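Local coordinates for twitching motility protein PilT (Aquifex aeolicus, PDB 2EYU), which acts as the pilus retraction motor behind twitching motility, probably using ATP hydrolysis by its P-loop NTPase domain to pull type IV pili back, at residues S44-I49 against V101-E106; Y66-K69 against I74-Q77; R169-I174 against M238-D243; G177-Y182 against G230-E235. The protein carries 1 engineered substitution. All blocks are in the same frame, centred on the assembly; numbering follows the deposited sequence.

Contact 1. Residues S44-I49 against V101-E106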
loop_
_atom_site.group_PDB
_atom_site.type_symbol
_atom_site.label_atom_id
_atom_site.label_comp_id
_atom_site.label_asym_id
_atom_site.label_seq_id
_atom_site.Cartn_x
_atom_site.Cartn_y
_atom_site.Cartn_z
ATOM N N SER A 44 4.374 -4.793 -9.975
ATOM C CA SER A 44 4.183 -3.962 -11.151
ATOM C C SER A 44 4.757 -2.557 -10.936
ATOM O O SER A 44 5.310 -1.974 -11.879
ATOM C CB SER A 44 2.708 -3.835 -11.520
ATOM O OG SER A 44 2.576 -2.749 -12.451
HETATM N N MSE A 45 4.606 -2.023 -9.731
HETATM C CA MSE A 45 5.125 -0.697 -9.384
HETATM C C MSE A 45 6.630 -0.720 -9.250
HETATM O O MSE A 45 7.355 0.171 -9.710
HETATM C CB MSE A 45 4.565 -0.174 -8.062
HETATM C CG MSE A 45 3.081 0.070 -7.983
HETATM SE SE MSE A 45 2.476 0.631 -6.238
HETATM C CE MSE A 45 3.502 2.271 -6.339
ATOM N N ILE A 46 7.220 -1.729 -8.616
ATOM C CA ILE A 46 8.678 -1.784 -8.593
ATOM C C ILE A 46 9.250 -2.008 -9.980
ATOM O O ILE A 46 10.271 -1.459 -10.404
ATOM C CB ILE A 46 9.131 -2.906 -7.636
ATOM C CG1 ILE A 46 8.854 -2.610 -6.155
ATOM C CG2 ILE A 46 10.593 -3.262 -7.853
ATOM C CD1 ILE A 46 9.158 -3.839 -5.309
ATOM N N ASP A 47 8.594 -2.861 -10.778
ATOM C CA ASP A 47 9.139 -3.112 -12.109
ATOM C C ASP A 47 9.089 -1.868 -13.002
ATOM O O ASP A 47 9.904 -1.816 -13.918
ATOM C CB ASP A 47 8.418 -4.255 -12.832
ATOM C CG ASP A 47 9.221 -4.717 -14.039
ATOM O OD1 ASP A 47 8.681 -4.650 -15.162
ATOM O OD2 ASP A 47 10.386 -5.128 -13.859
ATOM N N TYR A 48 8.190 -0.932 -12.731
ATOM C CA TYR A 48 8.178 0.385 -13.339
ATOM C C TYR A 48 9.485 1.095 -13.016
ATOM O O TYR A 48 10.137 1.667 -13.887
ATOM C CB TYR A 48 7.033 1.272 -12.841
ATOM C CG TYR A 48 7.082 2.709 -13.338
ATOM C CD1 TYR A 48 6.821 3.065 -14.645
ATOM C CD2 TYR A 48 7.412 3.737 -12.457
ATOM C CE1 TYR A 48 6.872 4.379 -15.088
ATOM C CE2 TYR A 48 7.468 5.047 -12.881
ATOM C CZ TYR A 48 7.200 5.376 -14.196
ATOM O OH TYR A 48 7.261 6.689 -14.586
ATOM N N ILE A 49 9.797 1.066 -11.722
ATOM C CA ILE A 49 11.037 1.691 -11.278
ATOM C C ILE A 49 12.179 1.072 -12.069
ATOM O O ILE A 49 12.898 1.819 -12.731
ATOM C CB ILE A 49 11.235 1.519 -9.763
ATOM C CG1 ILE A 49 10.029 1.931 -8.916
ATOM C CG2 ILE A 49 12.466 2.275 -9.324
ATOM C CD1 ILE A 49 10.086 1.486 -7.469
ATOM N N VAL A 101 15.580 2.069 -2.824
ATOM C CA VAL A 101 14.279 1.462 -2.611
ATOM C C VAL A 101 14.468 0.168 -1.819
ATOM O O VAL A 101 15.391 -0.581 -2.106
ATOM C CB VAL A 101 13.556 1.102 -3.909
ATOM C CG1 VAL A 101 12.280 0.319 -3.592
ATOM C CG2 VAL A 101 13.193 2.325 -4.747
ATOM N N ILE A 102 13.601 -0.075 -0.850
ATOM C CA ILE A 102 13.571 -1.386 -0.213
ATOM C C ILE A 102 12.136 -1.905 -0.213
ATOM O O ILE A 102 11.221 -1.127 0.053
ATOM C CB ILE A 102 14.000 -1.399 1.256
ATOM C CG1 ILE A 102 13.829 -2.763 1.930
ATOM C CG2 ILE A 102 13.222 -0.350 2.021
ATOM C CD1 ILE A 102 15.133 -3.444 2.289
ATOM N N PHE A 103 11.932 -3.196 -0.461
ATOM C CA PHE A 103 10.550 -3.701 -0.298
ATOM C C PHE A 103 10.619 -4.738 0.822
ATOM O O PHE A 103 11.408 -5.671 0.678
ATOM C CB PHE A 103 10.030 -4.208 -1.631
ATOM C CG PHE A 103 8.792 -5.092 -1.590
ATOM C CD1 PHE A 103 7.727 -4.846 -0.749
ATOM C CD2 PHE A 103 8.729 -6.202 -2.426
ATOM C CE1 PHE A 103 6.615 -5.675 -0.724
ATOM C CE2 PHE A 103 7.626 -7.033 -2.410
ATOM C CZ PHE A 103 6.577 -6.779 -1.552
ATOM N N VAL A 104 9.850 -4.537 1.881
ATOM C CA VAL A 104 9.700 -5.420 3.021
ATOM C C VAL A 104 8.374 -6.179 2.913
ATOM O O VAL A 104 7.280 -5.636 3.090
ATOM C CB VAL A 104 9.742 -4.690 4.371
ATOM C CG1 VAL A 104 8.650 -3.647 4.499
ATOM C CG2 VAL A 104 9.643 -5.691 5.514
ATOM N N GLY A 105 8.500 -7.460 2.606
ATOM C CA GLY A 105 7.367 -8.296 2.277
ATOM C C GLY A 105 6.263 -8.266 3.306
ATOM O O GLY A 105 5.071 -8.285 2.997
ATOM N N GLU A 106 6.633 -8.244 4.582
ATOM C CA GLU A 106 5.607 -8.276 5.619
ATOM C C GLU A 106 6.164 -7.714 6.920
ATOM O O GLU A 106 7.321 -7.986 7.237
ATOM C CB GLU A 106 5.096 -9.698 5.846
ATOM C CG GLU A 106 3.619 -9.819 6.167
ATOM C CD GLU A 106 2.713 -8.912 5.363
ATOM O OE1 GLU A 106 1.770 -8.333 5.948
ATOM O OE2 GLU A 106 2.911 -8.767 4.138
#

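Contact 2. Residues Y66-K69 against I74-Q77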
loop_
_atom_site.group_PDB
_atom_site.type_symbol
_atom_site.label_atom_id
_atom_site.label_comp_id
_atom_site.label_asym_id
_atom_site.label_seq_id
_atom_site.Cartn_x
_atom_site.Cartn_y
_atom_site.Cartn_z
ATOM N N TYR A 66 7.612 -12.868 -7.547
ATOM C CA TYR A 66 7.829 -12.550 -8.977
ATOM C C TYR A 66 9.305 -12.239 -9.127
ATOM O O TYR A 66 9.888 -11.611 -8.229
ATOM C CB TYR A 66 6.880 -11.458 -9.350
ATOM C CG TYR A 66 6.782 -10.615 -10.565
ATOM C CD1 TYR A 66 5.511 -10.356 -11.092
ATOM C CD2 TYR A 66 7.863 -10.036 -11.219
ATOM C CE1 TYR A 66 5.335 -9.575 -12.216
ATOM C CE2 TYR A 66 7.700 -9.249 -12.350
ATOM C CZ TYR A 66 6.430 -9.024 -12.843
ATOM O OH TYR A 66 6.234 -8.246 -13.962
ATOM N N VAL A 67 9.921 -12.692 -10.217
ATOM C CA VAL A 67 11.346 -12.394 -10.363
ATOM C C VAL A 67 11.546 -11.229 -11.316
ATOM O O VAL A 67 10.971 -11.113 -12.398
ATOM C CB VAL A 67 12.182 -13.594 -10.839
ATOM C CG1 VAL A 67 11.646 -14.879 -10.237
ATOM C CG2 VAL A 67 12.198 -13.638 -12.359
ATOM N N PHE A 68 12.418 -10.316 -10.882
ATOM C CA PHE A 68 12.548 -9.100 -11.693
ATOM C C PHE A 68 13.676 -9.250 -12.715
ATOM O O PHE A 68 14.737 -9.722 -12.309
ATOM C CB PHE A 68 12.796 -7.900 -10.783
ATOM C CG PHE A 68 11.528 -7.392 -10.110
ATOM C CD1 PHE A 68 11.385 -7.424 -8.740
ATOM C CD2 PHE A 68 10.495 -6.892 -10.882
ATOM C CE1 PHE A 68 10.223 -6.964 -8.148
ATOM C CE2 PHE A 68 9.335 -6.427 -10.302
ATOM C CZ PHE A 68 9.202 -6.459 -8.929
ATOM N N LYS A 69 13.368 -8.851 -13.934
ATOM C CA LYS A 69 14.212 -8.721 -15.109
ATOM C C LYS A 69 15.336 -7.736 -14.822
ATOM O O LYS A 69 15.150 -6.806 -14.023
ATOM C CB LYS A 69 13.396 -8.224 -16.304
ATOM C CG LYS A 69 13.028 -9.207 -17.391
ATOM C CD LYS A 69 13.427 -8.714 -18.778
ATOM C CE LYS A 69 12.506 -9.261 -19.859
ATOM N NZ LYS A 69 13.245 -9.676 -21.087
ATOM N N ILE A 74 19.256 -1.863 -10.469
ATOM C CA ILE A 74 19.956 -2.987 -9.851
ATOM C C ILE A 74 19.151 -3.549 -8.684
ATOM O O ILE A 74 19.070 -2.922 -7.625
ATOM C CB ILE A 74 21.369 -2.575 -9.407
ATOM C CG1 ILE A 74 22.032 -3.532 -8.418
ATOM C CG2 ILE A 74 21.381 -1.153 -8.871
ATOM C CD1 ILE A 74 23.521 -3.275 -8.283
ATOM N N VAL A 75 18.555 -4.720 -8.908
ATOM C CA VAL A 75 17.620 -5.345 -7.978
ATOM C C VAL A 75 18.138 -6.602 -7.308
ATOM O O VAL A 75 18.399 -7.683 -7.839
ATOM C CB VAL A 75 16.290 -5.650 -8.712
ATOM C CG1 VAL A 75 16.485 -6.804 -9.679
ATOM C CG2 VAL A 75 15.154 -5.949 -7.740
ATOM N N ASN A 76 18.306 -6.480 -5.993
ATOM C CA ASN A 76 18.631 -7.653 -5.193
ATOM C C ASN A 76 17.378 -8.148 -4.481
ATOM O O ASN A 76 16.774 -7.389 -3.723
ATOM C CB ASN A 76 19.736 -7.312 -4.196
ATOM C CG ASN A 76 21.060 -7.102 -4.902
ATOM O OD1 ASN A 76 21.084 -6.916 -6.120
ATOM N ND2 ASN A 76 22.158 -7.136 -4.155
ATOM N N GLN A 77 16.991 -9.385 -4.744
ATOM C CA GLN A 77 15.831 -10.038 -4.168
ATOM C C GLN A 77 16.223 -11.134 -3.181
ATOM O O GLN A 77 16.860 -12.124 -3.518
ATOM C CB GLN A 77 14.937 -10.645 -5.252
ATOM C CG GLN A 77 14.367 -9.644 -6.247
ATOM C CD GLN A 77 13.304 -10.284 -7.118
ATOM O OE1 GLN A 77 12.210 -10.553 -6.606
ATOM N NE2 GLN A 77 13.602 -10.550 -8.383
#

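Contact 3. Residues R169-I174 against M238-D243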
loop_
_atom_site.group_PDB
_atom_site.type_symbol
_atom_site.label_atom_id
_atom_site.label_comp_id
_atom_site.label_asym_id
_atom_site.label_seq_id
_atom_site.Cartn_x
_atom_site.Cartn_y
_atom_site.Cartn_z
ATOM N N ARG A 169 -8.781 -5.329 -3.432
ATOM C CA ARG A 169 -9.516 -6.580 -3.515
ATOM C C ARG A 169 -9.748 -6.891 -4.998
ATOM O O ARG A 169 -9.952 -5.974 -5.797
ATOM C CB ARG A 169 -10.833 -6.523 -2.761
ATOM C CG ARG A 169 -11.370 -7.892 -2.364
ATOM C CD ARG A 169 -12.651 -7.752 -1.553
ATOM N NE ARG A 169 -12.365 -7.691 -0.120
ATOM C CZ ARG A 169 -13.029 -8.368 0.810
ATOM N NH1 ARG A 169 -14.031 -9.168 0.470
ATOM N NH2 ARG A 169 -12.687 -8.241 2.083
ATOM N N LEU A 170 -9.689 -8.174 -5.318
ATOM C CA LEU A 170 -9.926 -8.676 -6.662
ATOM C C LEU A 170 -11.323 -9.280 -6.741
ATOM O O LEU A 170 -11.606 -10.207 -5.974
ATOM C CB LEU A 170 -8.858 -9.712 -7.028
ATOM C CG LEU A 170 -7.452 -9.192 -7.322
ATOM C CD1 LEU A 170 -6.422 -10.296 -7.127
ATOM C CD2 LEU A 170 -7.366 -8.649 -8.733
ATOM N N LEU A 171 -12.185 -8.773 -7.612
ATOM C CA LEU A 171 -13.564 -9.244 -7.723
ATOM C C LEU A 171 -13.753 -10.057 -9.004
ATOM O O LEU A 171 -13.069 -9.784 -9.996
ATOM C CB LEU A 171 -14.541 -8.101 -7.846
ATOM C CG LEU A 171 -15.220 -7.434 -6.656
ATOM C CD1 LEU A 171 -16.549 -8.114 -6.354
ATOM C CD2 LEU A 171 -14.325 -7.430 -5.432
ATOM N N PRO A 172 -14.688 -10.994 -9.033
ATOM C CA PRO A 172 -14.998 -11.655 -10.307
ATOM C C PRO A 172 -15.730 -10.697 -11.248
ATOM O O PRO A 172 -16.037 -9.597 -10.795
ATOM C CB PRO A 172 -15.956 -12.775 -9.896
ATOM C CG PRO A 172 -16.613 -12.243 -8.666
ATOM C CD PRO A 172 -15.516 -11.504 -7.931
ATOM N N LYS A 173 -15.988 -11.156 -12.452
ATOM C CA LYS A 173 -16.868 -10.684 -13.492
ATOM C C LYS A 173 -16.206 -10.609 -14.878
ATOM O O LYS A 173 -15.285 -11.364 -15.205
ATOM C CB LYS A 173 -17.435 -9.295 -13.196
ATOM C CG LYS A 173 -18.879 -9.179 -12.759
ATOM C CD LYS A 173 -19.221 -10.221 -11.696
ATOM C CE LYS A 173 -19.831 -11.426 -12.459
ATOM N NZ LYS A 173 -19.770 -11.071 -13.914
ATOM N N ILE A 174 -16.756 -9.664 -15.643
ATOM C CA ILE A 174 -16.420 -9.435 -17.043
ATOM C C ILE A 174 -15.594 -8.171 -17.261
ATOM O O ILE A 174 -15.234 -7.474 -16.312
ATOM C CB ILE A 174 -17.714 -9.357 -17.875
ATOM C CG1 ILE A 174 -17.590 -9.973 -19.275
ATOM C CG2 ILE A 174 -18.220 -7.928 -17.946
ATOM C CD1 ILE A 174 -18.310 -11.319 -19.403
HETATM N N MSE A 238 -21.593 -5.660 -2.501
HETATM C CA MSE A 238 -22.012 -5.811 -1.114
HETATM C C MSE A 238 -21.150 -6.809 -0.349
HETATM O O MSE A 238 -20.793 -6.611 0.826
HETATM C CB MSE A 238 -23.480 -6.259 -1.079
HETATM C CG MSE A 238 -24.465 -5.234 -1.623
HETATM SE SE MSE A 238 -24.393 -3.586 -0.607
HETATM C CE MSE A 238 -24.560 -4.532 1.061
ATOM N N GLU A 239 -20.783 -7.909 -1.002
ATOM C CA GLU A 239 -19.972 -8.936 -0.352
ATOM C C GLU A 239 -18.578 -8.466 0.058
ATOM O O GLU A 239 -17.996 -8.987 1.011
ATOM C CB GLU A 239 -19.832 -10.137 -1.295
ATOM C CG GLU A 239 -20.889 -11.218 -1.146
ATOM C CD GLU A 239 -20.439 -12.577 -1.652
ATOM O OE1 GLU A 239 -20.879 -13.597 -1.085
ATOM O OE2 GLU A 239 -19.659 -12.646 -2.628
ATOM N N ALA A 240 -18.010 -7.503 -0.647
ATOM C CA ALA A 240 -16.625 -7.075 -0.522
ATOM C C ALA A 240 -16.470 -5.740 0.193
ATOM O O ALA A 240 -15.388 -5.348 0.631
ATOM C CB ALA A 240 -16.037 -6.995 -1.930
ATOM N N SER A 241 -17.548 -4.991 0.322
ATOM C CA SER A 241 -17.565 -3.715 1.029
ATOM C C SER A 241 -17.181 -3.836 2.494
ATOM O O SER A 241 -17.706 -4.656 3.247
ATOM C CB SER A 241 -18.968 -3.101 0.920
ATOM O OG SER A 241 -19.166 -2.069 1.861
ATOM N N PRO A 242 -16.255 -2.988 2.952
ATOM C CA PRO A 242 -15.891 -2.957 4.373
ATOM C C PRO A 242 -16.925 -2.183 5.185
ATOM O O PRO A 242 -16.758 -1.923 6.369
ATOM C CB PRO A 242 -14.566 -2.201 4.379
ATOM C CG PRO A 242 -14.606 -1.339 3.162
ATOM C CD PRO A 242 -15.510 -2.003 2.160
ATOM N N ASP A 243 -18.018 -1.800 4.533
ATOM C CA ASP A 243 -19.168 -1.243 5.225
ATOM C C ASP A 243 -20.367 -1.216 4.281
ATOM O O ASP A 243 -20.653 -0.250 3.602
ATOM C CB ASP A 243 -18.939 0.156 5.791
ATOM C CG ASP A 243 -19.767 0.316 7.060
ATOM O OD1 ASP A 243 -19.723 -0.619 7.892
ATOM O OD2 ASP A 243 -20.441 1.352 7.196
#

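Contact 4. Residues G177-Y182 against G230-E235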
loop_
_atom_site.group_PDB
_atom_site.type_symbol
_atom_site.label_atom_id
_atom_site.label_comp_id
_atom_site.label_asym_id
_atom_site.label_seq_id
_atom_site.Cartn_x
_atom_site.Cartn_y
_atom_site.Cartn_z
ATOM N N GLY A 177 -11.569 -9.908 -16.950
ATOM C CA GLY A 177 -11.508 -11.115 -16.142
ATOM C C GLY A 177 -12.020 -10.856 -14.735
ATOM O O GLY A 177 -13.226 -10.752 -14.512
ATOM N N ARG A 178 -11.101 -10.744 -13.786
ATOM C CA ARG A 178 -11.400 -10.254 -12.453
ATOM C C ARG A 178 -11.257 -8.738 -12.484
ATOM O O ARG A 178 -10.637 -8.160 -13.379
ATOM C CB ARG A 178 -10.468 -10.772 -11.372
ATOM C CG ARG A 178 -10.615 -12.236 -10.975
ATOM C CD ARG A 178 -9.205 -12.806 -10.791
ATOM N NE ARG A 178 -8.555 -12.979 -12.090
ATOM C CZ ARG A 178 -7.785 -12.118 -12.738
ATOM N NH1 ARG A 178 -7.508 -10.924 -12.227
ATOM N NH2 ARG A 178 -7.274 -12.442 -13.923
ATOM N N VAL A 179 -11.816 -8.062 -11.481
ATOM C CA VAL A 179 -11.520 -6.628 -11.473
ATOM C C VAL A 179 -10.932 -6.242 -10.116
ATOM O O VAL A 179 -11.354 -6.794 -9.100
ATOM C CB VAL A 179 -12.749 -5.760 -11.742
ATOM C CG1 VAL A 179 -13.745 -5.936 -10.605
ATOM C CG2 VAL A 179 -12.320 -4.308 -11.897
ATOM N N LEU A 180 -9.985 -5.304 -10.163
ATOM C CA LEU A 180 -9.410 -4.769 -8.935
ATOM C C LEU A 180 -10.301 -3.688 -8.348
ATOM O O LEU A 180 -10.561 -2.698 -9.049
ATOM C CB LEU A 180 -8.016 -4.159 -9.168
ATOM C CG LEU A 180 -6.994 -4.534 -8.094
ATOM C CD1 LEU A 180 -6.057 -5.625 -8.602
ATOM C CD2 LEU A 180 -6.221 -3.303 -7.649
ATOM N N ALA A 181 -10.699 -3.906 -7.110
ATOM C CA ALA A 181 -11.394 -2.967 -6.242
ATOM C C ALA A 181 -10.362 -2.487 -5.211
ATOM O O ALA A 181 -9.658 -3.326 -4.640
ATOM C CB ALA A 181 -12.614 -3.601 -5.604
ATOM N N TYR A 182 -10.264 -1.176 -5.048
ATOM C CA TYR A 182 -9.236 -0.568 -4.219
ATOM C C TYR A 182 -9.781 0.628 -3.446
ATOM O O TYR A 182 -10.725 1.265 -3.917
ATOM C CB TYR A 182 -8.054 -0.065 -5.063
ATOM C CG TYR A 182 -8.450 0.922 -6.144
ATOM C CD1 TYR A 182 -8.464 2.293 -5.960
ATOM C CD2 TYR A 182 -8.817 0.472 -7.410
ATOM C CE1 TYR A 182 -8.830 3.145 -6.982
ATOM C CE2 TYR A 182 -9.187 1.305 -8.440
ATOM C CZ TYR A 182 -9.189 2.661 -8.216
ATOM O OH TYR A 182 -9.555 3.528 -9.220
ATOM N N GLY A 230 -21.348 -1.804 -14.644
ATOM C CA GLY A 230 -21.737 -3.177 -14.937
ATOM C C GLY A 230 -20.513 -4.067 -14.945
ATOM O O GLY A 230 -20.395 -5.067 -15.658
ATOM N N LEU A 231 -19.541 -3.674 -14.114
ATOM C CA LEU A 231 -18.287 -4.414 -14.097
ATOM C C LEU A 231 -18.294 -5.528 -13.052
ATOM O O LEU A 231 -17.567 -6.515 -13.226
ATOM C CB LEU A 231 -17.107 -3.461 -13.865
ATOM C CG LEU A 231 -16.382 -2.992 -15.126
ATOM C CD1 LEU A 231 -14.906 -3.363 -15.092
ATOM C CD2 LEU A 231 -17.042 -3.578 -16.367
ATOM N N ILE A 232 -19.080 -5.392 -12.001
ATOM C CA ILE A 232 -19.322 -6.450 -11.020
ATOM C C ILE A 232 -20.818 -6.537 -10.749
ATOM O O ILE A 232 -21.575 -5.653 -11.152
ATOM C CB ILE A 232 -18.589 -6.217 -9.681
ATOM C CG1 ILE A 232 -18.437 -4.753 -9.286
ATOM C CG2 ILE A 232 -17.220 -6.896 -9.683
ATOM C CD1 ILE A 232 -19.563 -4.176 -8.465
ATOM N N THR A 233 -21.264 -7.563 -10.041
ATOM C CA THR A 233 -22.703 -7.551 -9.746
ATOM C C THR A 233 -22.931 -6.848 -8.408
ATOM O O THR A 233 -21.957 -6.654 -7.671
ATOM C CB THR A 233 -23.275 -8.969 -9.779
ATOM O OG1 THR A 233 -22.979 -9.510 -11.083
ATOM C CG2 THR A 233 -24.789 -8.995 -9.656
ATOM N N LEU A 234 -24.181 -6.474 -8.153
ATOM C CA LEU A 234 -24.593 -5.926 -6.869
ATOM C C LEU A 234 -24.137 -6.838 -5.740
ATOM O O LEU A 234 -23.536 -6.329 -4.793
ATOM C CB LEU A 234 -26.110 -5.743 -6.775
ATOM C CG LEU A 234 -26.675 -5.021 -5.553
ATOM C CD1 LEU A 234 -25.946 -3.707 -5.280
ATOM C CD2 LEU A 234 -28.159 -4.732 -5.721
ATOM N N GLU A 235 -24.436 -8.141 -5.840
ATOM C CA GLU A 235 -24.127 -9.029 -4.708
ATOM C C GLU A 235 -22.631 -9.094 -4.425
ATOM O O GLU A 235 -22.161 -9.194 -3.290
ATOM C CB GLU A 235 -24.650 -10.434 -4.978
ATOM C CG GLU A 235 -25.795 -10.489 -5.982
ATOM C CD GLU A 235 -25.766 -11.773 -6.794
ATOM O OE1 GLU A 235 -26.730 -12.046 -7.545
ATOM O OE2 GLU A 235 -24.758 -12.510 -6.673
#

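Contact 1. Residues S44-I49 against V101-E106
Val101 and Phe103, two residues apart on strand 101-104, meet Ile49 and Ile46, which sit three residues apart on helix 38-52. The contact consists of these two pairs, all four residues are buried, and nothing polar passes between the segments. At Val101 the CB points toward the helix, and the touching branch is CG2, which receives Ile49 CD1 at 4.2 Å, a fairly loose methyl-to-methyl approach. Ile102, next in sequence, faces the other side of the sheet, where helix 87-97 covers it with Leu91 and Ala94. Phe103 then turns back toward helix 38-52. Its CG lies anti to the backbone N (chi1 164°), and the methyl at the end of Ile46 comes in obliquely where ring and CB join, with Ile46 CD1 3.8 Å from Phe103 CD2. The isoleucine reaches that place through an extended CG1 branch (chi2 172°), and the two side chains cross at about a right angle. Past the strand, the backbone folds over the phenylalanine, so that Gly105 N lies 4.2 Å above one ring face, displaced toward the rim. Glu106 leaves the interface and extends toward Lys38, with which it forms a long, weak ion pair. An apolar helix face laid on a parallel strand in this way is characteristic of the P-loop NTPase alpha/beta core: helix 38-52 follows the probable Walker A loop, and strand 101-104 with Gly105 and Glu106 is consistent with a Walker B segment.

Contact 2. Residues Y66-K69 against I74-Q77
Phe68 and Val75 bring the two backbones closest, with 7.3 Å between Phe68 CA and Val75 CA, while Val67 and Gln77 stand slightly further apart. The loop 66-69 runs roughly antiparallel to strand 74-79, too distant for main-chain pairing, and side chains fill the space between. Phe68 supplies most of the loop's share. Its CB rests on Val75, with Phe68 CB 4.0 Å from Val75 CG1, and Val75 CG2 lies near CD1 of the Phe68 ring. The Gln77 side chain, extended beyond CG, crosses Phe68 at about a right angle, its amide plane 47° from the ring plane and Gln77 CD 3.8 Å from Phe68 CD1. On one face of the phenylalanine ring Tyr66 CD2 stands 3.9 Å above the plane, off toward the rim, while Ala43 and Ile46 of helix 38-52 also touch the Phe68 side chain. The amide of Gln77 ends between two backbone groups of the loop. As modelled, Gln77 OE1 is 3.0 Å from Tyr66 O and Gln77 NE2 is 2.8 Å from Phe68 N, which sets like against like; the amide is probably turned over, in which case both approaches may be hydrogen bonds. Replacing Gln77 by a leucine would probably leave the Tyr66 carbonyl and the Phe68 N-H without the amide beside them, and the loop less firmly tied to the strand. The chemistry thus implies a mixed attachment at the surface: apolar packing around Phe68 and Val75, and beside it a side-chain amide which, once turned over, could serve a carbonyl and an N-H of the loop.

Contact 3. Residues R169-I174 against M238-D243
Arg169 and Ala240 form the dense part of this contact. The aliphatic stem of the arginine lies against the alanine methyl, with Arg169 CD 3.5 Å from Ala240 CB, and the guanidinium then passes alongside the alanine backbone, Arg169 NH1 reaching 3.5 Å from Ala240 CA. A bend in the chain at chi3 (-91°) turns the flat group so that Ala240 O sits 3.8 Å above its plane, over the centre. The carbonyl therefore meets a face and not the N-H rim; no hydrogen bond is made here, although the positive group and the carbonyl oxygen probably attract one another. The NH2 end of Arg169 is instead bonded to the side chain of Asn133. Leu171 closes the methyl from another direction, its branch CD2 lying 3.9 Å from Ala240 CB. An alanine in place of Arg169 is likely to strip the arginine stem from the Ala240 methyl and take one hydrogen-bonding partner from Asn133. The looser side lies around Glu239, an exposed residue whose side chain comes no nearer than 6.1 Å to the strand segment; only its backbone approaches, Glu239 O being 4.0 Å from Arg169 NH1. Beyond Leu171 the chain leaves the strand as Pro172 and Lys173, both exposed, and takes no further part with 238-243. Within the fold, the C-terminal part of helix 234-240, around Ala240, rests on the end of strand 162-171. That strand is paired on one side with strand 179-185, Asp236 of the same helix touches Leu171, and Ser241, next along the chain, packs on Leu223 of helix 219-228.

Contact 4. Residues G177-Y182 against G230-E235
The start of strand 179-185 passes the turn between helices 219-228 and 234-240, with Val179 CA 7.6 Å from Leu231 CA. Val179 carries the strand's entire share, and its two methyls divide the work. CG1, placed between the backbone N and the carbonyl carbon (chi1 65°), meets the methyl branch of Ile232, with Val179 CG1 3.7 Å from Ile232 CG2; the two side chains cross at about a right angle. The other methyl faces the leucine more loosely, Val179 CG2 lying 4.2 Å from Leu231 CD1. Leu171 on the adjacent strand and Leu226 on helix 219-228 also touch both Val179 and Ile232, which makes a small apolar cluster. The turn between the two helices thus packs against the antiparallel hairpin of strands 162-171 and 179-185. Its backbone is fixed by Gly230, which has positive phi (65°) and is the C-prime residue of a Schellman motif, in which Leu231 N pairs with Leu226 O and Gly230 N with Tyr227 O. This Schellman C-cap closes helix 219-228 and places Leu231 and Ile232 against Val179.

In the fold
The four contacts form two neighbouring pairs at different parts of one mixed sheet. Contacts 1 and 2, centres 9 Å apart, touch through Ile46 and Asp47 against Phe68, and along the chain contact 2 is nested within the loop that contact 1 closes; they belong to the parallel part of the sheet, around the helix that follows the probable Walker A loop. Contacts 3 and 4 come later, with centres 6 Å apart, and contact 4 is nested inside contact 3. They lie on neighbouring antiparallel strands, 162-171 for contact 3 and 179-185 for contact 4, and both use helix 234-240. The centres of contacts 1 and 3 are about 25 Å apart, and the one sheet that both pairs reach spans the gap.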